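Local coordinates for protein aldehyde reductase YahK (Escherichia coli, PDB 1UUF) that reduces a wide range of aldehydes to the corresponding alcohols as a zinc-dependent enzyme, with a strong preference for NADPH over NADH as electron donor, at residues A[48-53]-A[86-91]; A[175-180]-A[322-327]; A[201-206]-A[223-228]. All coordinates share one frame; numbering follows the deposited sequence.

Contact 1. Residues A[48-53]-A[86-91]; sequences NDVKIE and GRVVAV
A classic beta bulge interrupts the antiparallel pairing of strands 49-58 and 84-91 in the GroES-like domain: Val89 and Ala90 together face Lys51 on the other strand. The amide N of Lys51 donates to Ala90 O at 2.9 Å, while Val89 N reaches Lys51 O at 2.8 Å in a nearly straight bond. The one-residue slip is absorbed here; regular pairing resumes at Ile52 with Val88, and in the next pair Glu53 and Arg87 exchange amide-to-carbonyl bonds in both directions. Val89 takes up the extra position with helical backbone angles (phi -97°, psi -39°), and its side chain lies between those of Lys51 and Glu53. Its CG2, anti to the carbonyl carbon, comes within 3.5 Å of Glu53 CB, and its CB meets Lys51 CG at 4.2 Å.

The other face of the sheet is apolar. Val50 and Val88 cross at about a right angle, Val50 CG1 touching Val88 CG2 at 3.7 Å, and Ile52 adds its bulk beside them against Val104 and Val106 of the next strand. Branched aliphatic residues suit the buried positions of Val50, Ile52 and Val88, whereas the long chains of Lys51, Glu53 and Arg87 can carry their charges outward on the opposite face. Gly86 passes so close to Glu53 O, its CA at 3.2 Å, that a CB would collide with that oxygen. A water accepts from Arg87 NH2 in the guanidinium plane and donates to Glu53 O at 2.9 Å, giving this carbonyl a second partner. Such a bulge accentuates the twist of an antiparallel pair, here within the GroES-like domain.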
# COMPACT_ATOMS: atom_id res chain seq x y z
N ASN A 48 9.85 -19.41 -33.56
CA ASN A 48 9.47 -18.13 -32.96
C ASN A 48 10.65 -17.38 -32.34
O ASN A 48 10.45 -16.33 -31.71
CB ASN A 48 8.41 -18.34 -31.88
CG ASN A 48 7.17 -19.03 -32.40
OD1 ASN A 48 6.52 -18.56 -33.34
ND2 ASN A 48 6.82 -20.16 -31.79
N ASP A 49 11.85 -17.90 -32.51
CA ASP A 49 13.05 -17.29 -31.93
C ASP A 49 13.77 -16.22 -32.72
O ASP A 49 13.74 -16.19 -33.95
CB ASP A 49 14.08 -18.37 -31.56
CG ASP A 49 13.60 -19.28 -30.46
OD1 ASP A 49 12.82 -18.81 -29.60
OD2 ASP A 49 14.02 -20.46 -30.45
N VAL A 50 14.45 -15.35 -31.98
CA VAL A 50 15.23 -14.26 -32.55
C VAL A 50 16.66 -14.45 -32.04
O VAL A 50 16.88 -14.53 -30.83
CB VAL A 50 14.73 -12.88 -32.07
CG1 VAL A 50 15.57 -11.76 -32.69
CG2 VAL A 50 13.26 -12.70 -32.43
N LYS A 51 17.61 -14.56 -32.96
CA LYS A 51 19.02 -14.72 -32.60
C LYS A 51 19.62 -13.33 -32.60
O LYS A 51 19.60 -12.64 -33.61
CB LYS A 51 19.74 -15.60 -33.62
CG LYS A 51 21.22 -15.79 -33.34
CD LYS A 51 21.85 -16.69 -34.40
CE LYS A 51 23.33 -16.89 -34.14
NZ LYS A 51 23.92 -17.82 -35.14
N ILE A 52 20.18 -12.93 -31.46
CA ILE A 52 20.73 -11.60 -31.28
C ILE A 52 22.23 -11.54 -31.00
O ILE A 52 22.73 -12.25 -30.13
CB ILE A 52 20.01 -10.90 -30.10
CG1 ILE A 52 18.50 -10.88 -30.37
CG2 ILE A 52 20.55 -9.49 -29.90
CD1 ILE A 52 17.68 -10.46 -29.16
N GLU A 53 22.92 -10.67 -31.73
CA GLU A 53 24.35 -10.45 -31.53
C GLU A 53 24.37 -9.31 -30.53
O GLU A 53 24.01 -8.17 -30.86
CB GLU A 53 25.01 -10.02 -32.84
CG GLU A 53 26.53 -9.89 -32.77
CD GLU A 53 27.21 -11.23 -32.56
OE1 GLU A 53 26.84 -12.20 -33.24
OE2 GLU A 53 28.14 -11.30 -31.72
N GLY A 86 21.26 -5.21 -28.86
CA GLY A 86 22.10 -5.74 -29.92
C GLY A 86 21.40 -5.71 -31.26
O GLY A 86 20.44 -4.96 -31.45
N ARG A 87 21.87 -6.53 -32.19
CA ARG A 87 21.30 -6.58 -33.53
C ARG A 87 20.84 -7.99 -33.88
O ARG A 87 21.51 -8.97 -33.55
CB ARG A 87 22.33 -6.09 -34.55
CG ARG A 87 22.79 -4.66 -34.33
CD ARG A 87 23.86 -4.24 -35.34
NE ARG A 87 24.23 -2.84 -35.20
CZ ARG A 87 24.85 -2.32 -34.14
NH1 ARG A 87 25.15 -1.03 -34.10
NH2 ARG A 87 25.18 -3.10 -33.11
N VAL A 88 19.70 -8.09 -34.56
CA VAL A 88 19.17 -9.39 -34.95
C VAL A 88 20.06 -10.00 -36.03
O VAL A 88 20.36 -9.35 -37.04
CB VAL A 88 17.73 -9.26 -35.49
CG1 VAL A 88 17.22 -10.63 -35.96
CG2 VAL A 88 16.82 -8.70 -34.41
N VAL A 89 20.49 -11.23 -35.80
CA VAL A 89 21.35 -11.95 -36.74
C VAL A 89 20.49 -12.86 -37.62
O VAL A 89 20.74 -12.99 -38.81
CB VAL A 89 22.39 -12.82 -36.00
CG1 VAL A 89 23.19 -13.64 -37.00
CG2 VAL A 89 23.32 -11.94 -35.18
N ALA A 90 19.49 -13.48 -37.01
CA ALA A 90 18.59 -14.37 -37.73
C ALA A 90 17.27 -14.50 -36.97
O ALA A 90 17.20 -14.17 -35.78
CB ALA A 90 19.23 -15.74 -37.89
N VAL A 91 16.24 -14.98 -37.65
CA VAL A 91 14.93 -15.15 -37.04
C VAL A 91 14.28 -16.44 -37.52
O VAL A 91 14.53 -16.90 -38.64
CB VAL A 91 13.98 -13.98 -37.39
CG1 VAL A 91 14.51 -12.68 -36.81
CG2 VAL A 91 13.82 -13.87 -38.90
O HOH W 1 25.54 -6.20 -32.34

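Contact 2. Residues A[175-180]-A[322-327]; sequences PLLCAG and EMLDFC. With ZN (zinc ion), chain C.
Leu176, near the start of helix 176-189, meets helix 317-330 with both its backbone and its side chain. The Met323 methyl makes a close van der Waals approach to its carbonyl, Leu176 O lying 3.1 Å from Met323 CE. Leu176 CB faces this methyl too, whereas the branched end meets Leu324 and Cys327, Leu176 CD1 touching Cys327 CB at 3.9 Å. Leu177 starts out pointing away, yet its CD1 returns to within 4.4 Å of Leu324 CD1. The two short helical segments run almost perpendicular, at 97°, across a leucine-rich, buried interface suited to apolar side chains. Cys178 faces the other way: its SG, anti to the backbone N (chi1 -178°), binds the catalytic zinc at 2.4 Å, and Cys60, His82 and a water complete the site, the mixed ligand set of zinc-containing alcohol dehydrogenases. Around it the helix widens into a pi-type turn, in which Pro175 O accepts from both Cys178 N and Gly180 N, from opposite faces of its plane. At Gly180 the absence of a side chain lets Met323 SD come within 3.4 Å of the backbone C, and a CB there would also collide with Leu176 CA. Met323 extends to its sulphur and then bends (chi3 62°), which lays CE against Leu176; an alanine here would probably open a gap between the helices beside Leu176 O and Gly180, with neither sulphur nor methyl to fill it.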
# COMPACT_ATOMS: atom_id res chain seq x y z
N PRO A 175 20.67 0.16 -20.23
CA PRO A 175 20.08 0.19 -18.89
C PRO A 175 18.56 0.37 -18.83
O PRO A 175 17.93 0.08 -17.82
CB PRO A 175 20.83 1.34 -18.20
CG PRO A 175 22.15 1.36 -18.92
CD PRO A 175 21.71 1.20 -20.36
N LEU A 176 17.97 0.86 -19.92
CA LEU A 176 16.53 1.05 -19.94
C LEU A 176 15.81 -0.29 -19.80
O LEU A 176 14.71 -0.35 -19.26
CB LEU A 176 16.10 1.73 -21.24
CG LEU A 176 16.62 3.15 -21.49
CD1 LEU A 176 16.02 3.69 -22.79
CD2 LEU A 176 16.24 4.05 -20.33
N LEU A 177 16.44 -1.36 -20.28
CA LEU A 177 15.84 -2.69 -20.24
C LEU A 177 15.52 -3.25 -18.85
O LEU A 177 14.78 -4.23 -18.73
CB LEU A 177 16.69 -3.67 -21.05
CG LEU A 177 16.50 -3.59 -22.57
CD1 LEU A 177 15.05 -3.94 -22.93
CD2 LEU A 177 16.84 -2.19 -23.08
N CYS A 178 16.11 -2.66 -17.81
CA CYS A 178 15.79 -3.08 -16.45
C CYS A 178 15.64 -1.85 -15.56
O CYS A 178 14.55 -1.57 -15.08
CB CYS A 178 16.84 -4.01 -15.84
SG CYS A 178 16.31 -4.51 -14.15
N ALA A 179 16.73 -1.12 -15.35
CA ALA A 179 16.68 0.07 -14.51
C ALA A 179 15.58 1.00 -15.02
O ALA A 179 14.82 1.56 -14.23
CB ALA A 179 18.02 0.78 -14.52
N GLY A 180 15.50 1.15 -16.34
CA GLY A 180 14.49 2.02 -16.90
C GLY A 180 13.06 1.56 -16.64
O GLY A 180 12.27 2.28 -16.03
N GLU A 322 6.60 0.21 -24.77
CA GLU A 322 6.05 1.56 -24.71
C GLU A 322 7.12 2.50 -24.17
O GLU A 322 7.31 3.61 -24.68
CB GLU A 322 4.84 1.59 -23.77
CG GLU A 322 4.18 2.95 -23.65
CD GLU A 322 3.14 3.00 -22.55
OE1 GLU A 322 3.50 3.30 -21.40
OE2 GLU A 322 1.95 2.72 -22.84
N MET A 323 7.83 2.05 -23.14
CA MET A 323 8.89 2.84 -22.54
C MET A 323 9.99 3.15 -23.54
O MET A 323 10.44 4.29 -23.64
CB MET A 323 9.49 2.11 -21.35
CG MET A 323 10.65 2.85 -20.72
SD MET A 323 11.67 1.77 -19.72
CE MET A 323 12.25 0.59 -20.98
N LEU A 324 10.42 2.14 -24.28
CA LEU A 324 11.47 2.33 -25.27
C LEU A 324 11.05 3.33 -26.34
O LEU A 324 11.85 4.18 -26.76
CB LEU A 324 11.84 0.99 -25.90
CG LEU A 324 12.64 0.09 -24.96
CD1 LEU A 324 12.79 -1.30 -25.55
CD2 LEU A 324 14.01 0.70 -24.69
N ASP A 325 9.80 3.25 -26.79
CA ASP A 325 9.29 4.16 -27.81
C ASP A 325 9.26 5.59 -27.25
O ASP A 325 9.69 6.54 -27.92
CB ASP A 325 7.88 3.76 -28.25
CG ASP A 325 7.84 2.40 -28.92
OD1 ASP A 325 8.90 1.90 -29.35
OD2 ASP A 325 6.72 1.84 -29.04
N PHE A 326 8.76 5.71 -26.03
CA PHE A 326 8.67 6.99 -25.33
C PHE A 326 10.07 7.60 -25.19
O PHE A 326 10.28 8.78 -25.47
CB PHE A 326 8.06 6.77 -23.94
CG PHE A 326 7.99 8.00 -23.08
CD1 PHE A 326 6.96 8.92 -23.23
CD2 PHE A 326 8.95 8.21 -22.09
CE1 PHE A 326 6.89 10.04 -22.40
CE2 PHE A 326 8.88 9.33 -21.26
CZ PHE A 326 7.85 10.24 -21.41
N CYS A 327 11.03 6.79 -24.75
CA CYS A 327 12.39 7.27 -24.58
C CYS A 327 13.03 7.65 -25.92
O CYS A 327 13.80 8.61 -26.00
CB CYS A 327 13.25 6.22 -23.88
SG CYS A 327 12.82 6.02 -22.12
ZN ZN C . 18.07 -5.77 -13.11
O HOH W 2 16.75 -6.57 -11.42

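Contact 3. Residues A[201-206]-A[223-228]; sequences VGIGGL and AFTTSE
Val201 and Phe224 stand side by side on adjacent parallel strands, near the C-terminal ends of strands 197-201 and 220-225, and here the contact is tightly packed. Val201 CG2 approaches Phe224 CD1 obliquely at 4.2 Å; the ring also meets Phe274 edge-to-face. Just beyond, Gly202 N donates to Phe224 O at 3.0 Å in an almost straight bond lying in the carbonyl plane. Gly202 then turns with positive phi (104°), where a CB would run into the carbonyl oxygen of Val201. From the loop beyond the strand, Ile203 packs toward Ala223 and Thr225: with CG1 beside the backbone N, CD1 reaches Ala223 CB at 3.9 Å, and Ile203 CG1 lies 4.1 Å from Thr225 CB. Small Ala223 suits this place, since Ala234 and Ile211 of two helices also press on it.

Past these residues the segments diverge. Gly204 and Gly205 turn into helix 205-216, while Thr226 is exposed to solvent. Gly202 and Gly204 fit the GxGxxG pattern of a Rossmann beta-alpha-beta unit, which in relatives binds the dinucleotide. One backbone hydrogen bond and apolar contacts hold the two segments together here, and beyond them the glycine turn is consistent with a dinucleotide-binding edge.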
# COMPACT_ATOMS: atom_id res chain seq x y z
N VAL A 201 13.44 8.64 -4.36
CA VAL A 201 14.42 8.46 -3.30
C VAL A 201 15.60 7.65 -3.82
O VAL A 201 15.42 6.54 -4.32
CB VAL A 201 13.82 7.73 -2.08
CG1 VAL A 201 14.81 7.71 -0.94
CG2 VAL A 201 12.52 8.40 -1.66
N GLY A 202 16.80 8.21 -3.70
CA GLY A 202 17.98 7.52 -4.17
C GLY A 202 18.49 8.09 -5.48
O GLY A 202 17.70 8.34 -6.39
N ILE A 203 19.80 8.29 -5.57
CA ILE A 203 20.39 8.84 -6.79
C ILE A 203 21.42 7.87 -7.37
O ILE A 203 22.55 8.25 -7.68
CB ILE A 203 21.09 10.19 -6.50
CG1 ILE A 203 20.23 11.05 -5.57
CG2 ILE A 203 21.32 10.94 -7.81
CD1 ILE A 203 18.90 11.49 -6.15
N GLY A 204 21.02 6.61 -7.52
CA GLY A 204 21.90 5.61 -8.09
C GLY A 204 21.42 5.21 -9.47
O GLY A 204 20.80 6.01 -10.16
N GLY A 205 21.70 3.98 -9.88
CA GLY A 205 21.27 3.51 -11.19
C GLY A 205 19.78 3.65 -11.41
O GLY A 205 19.33 4.19 -12.43
N LEU A 206 18.99 3.16 -10.45
CA LEU A 206 17.54 3.24 -10.54
C LEU A 206 17.07 4.67 -10.33
O LEU A 206 16.22 5.17 -11.07
CB LEU A 206 16.90 2.35 -9.47
CG LEU A 206 16.97 0.84 -9.66
CD1 LEU A 206 16.37 0.15 -8.45
CD2 LEU A 206 16.22 0.44 -10.92
N ALA A 223 13.85 15.06 -5.67
CA ALA A 223 14.79 13.97 -5.45
C ALA A 223 15.26 14.01 -4.01
O ALA A 223 15.49 15.08 -3.46
CB ALA A 223 15.98 14.09 -6.39
N PHE A 224 15.41 12.83 -3.41
CA PHE A 224 15.87 12.72 -2.03
C PHE A 224 17.21 12.01 -1.97
O PHE A 224 17.39 10.93 -2.55
CB PHE A 224 14.86 11.94 -1.18
CG PHE A 224 13.54 12.62 -1.02
CD1 PHE A 224 12.57 12.54 -2.02
CD2 PHE A 224 13.25 13.35 0.13
CE1 PHE A 224 11.34 13.17 -1.87
CE2 PHE A 224 12.02 13.99 0.28
CZ PHE A 224 11.06 13.90 -0.72
N THR A 225 18.16 12.60 -1.25
CA THR A 225 19.48 12.00 -1.09
C THR A 225 19.83 12.03 0.39
O THR A 225 19.20 12.76 1.16
CB THR A 225 20.55 12.81 -1.85
OG1 THR A 225 21.81 12.13 -1.75
CG2 THR A 225 20.68 14.20 -1.25
N THR A 226 20.82 11.24 0.80
CA THR A 226 21.23 11.20 2.20
C THR A 226 22.52 11.98 2.43
O THR A 226 23.05 12.01 3.54
CB THR A 226 21.42 9.75 2.69
OG1 THR A 226 22.32 9.07 1.81
CG2 THR A 226 20.09 9.02 2.72
N SER A 227 23.03 12.60 1.37
CA SER A 227 24.27 13.38 1.46
C SER A 227 24.23 14.61 0.57
O SER A 227 23.64 14.59 -0.52
CB SER A 227 25.47 12.51 1.07
OG SER A 227 25.39 12.08 -0.28
N GLU A 228 24.86 15.69 1.03
CA GLU A 228 24.90 16.93 0.28
C GLU A 228 25.68 16.78 -1.02
O GLU A 228 25.49 17.54 -1.97
CB GLU A 228 25.55 18.04 1.12
CG GLU A 228 24.68 18.55 2.25
CD GLU A 228 23.38 19.14 1.75
OE1 GLU A 228 23.43 20.04 0.88
OE2 GLU A 228 22.31 18.70 2.22

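In the fold
The three contacts follow the molecule from the GroES-like domain to the nucleotide-binding domain. Contacts 1 and 3 lie on opposite sides of the chain's centre, their centres about 37 Å apart, and the centre of contact 2 lies about 20 Å from each. Contact 2 carries the catalytic zinc through Cys178; contact 1 is more remote from it, the Ile52 side chain being about 12 Å from that of His82, another zinc ligand. Contacts 2 and 3 touch directly, Ala179 CA packing 3.6 Å from Leu206 CD2, which places the residue after the metal-binding cysteine against the helix of the glycine-rich turn. Contact 3 is nested within the chain loop that contact 2 closes, whereas contact 1 precedes both.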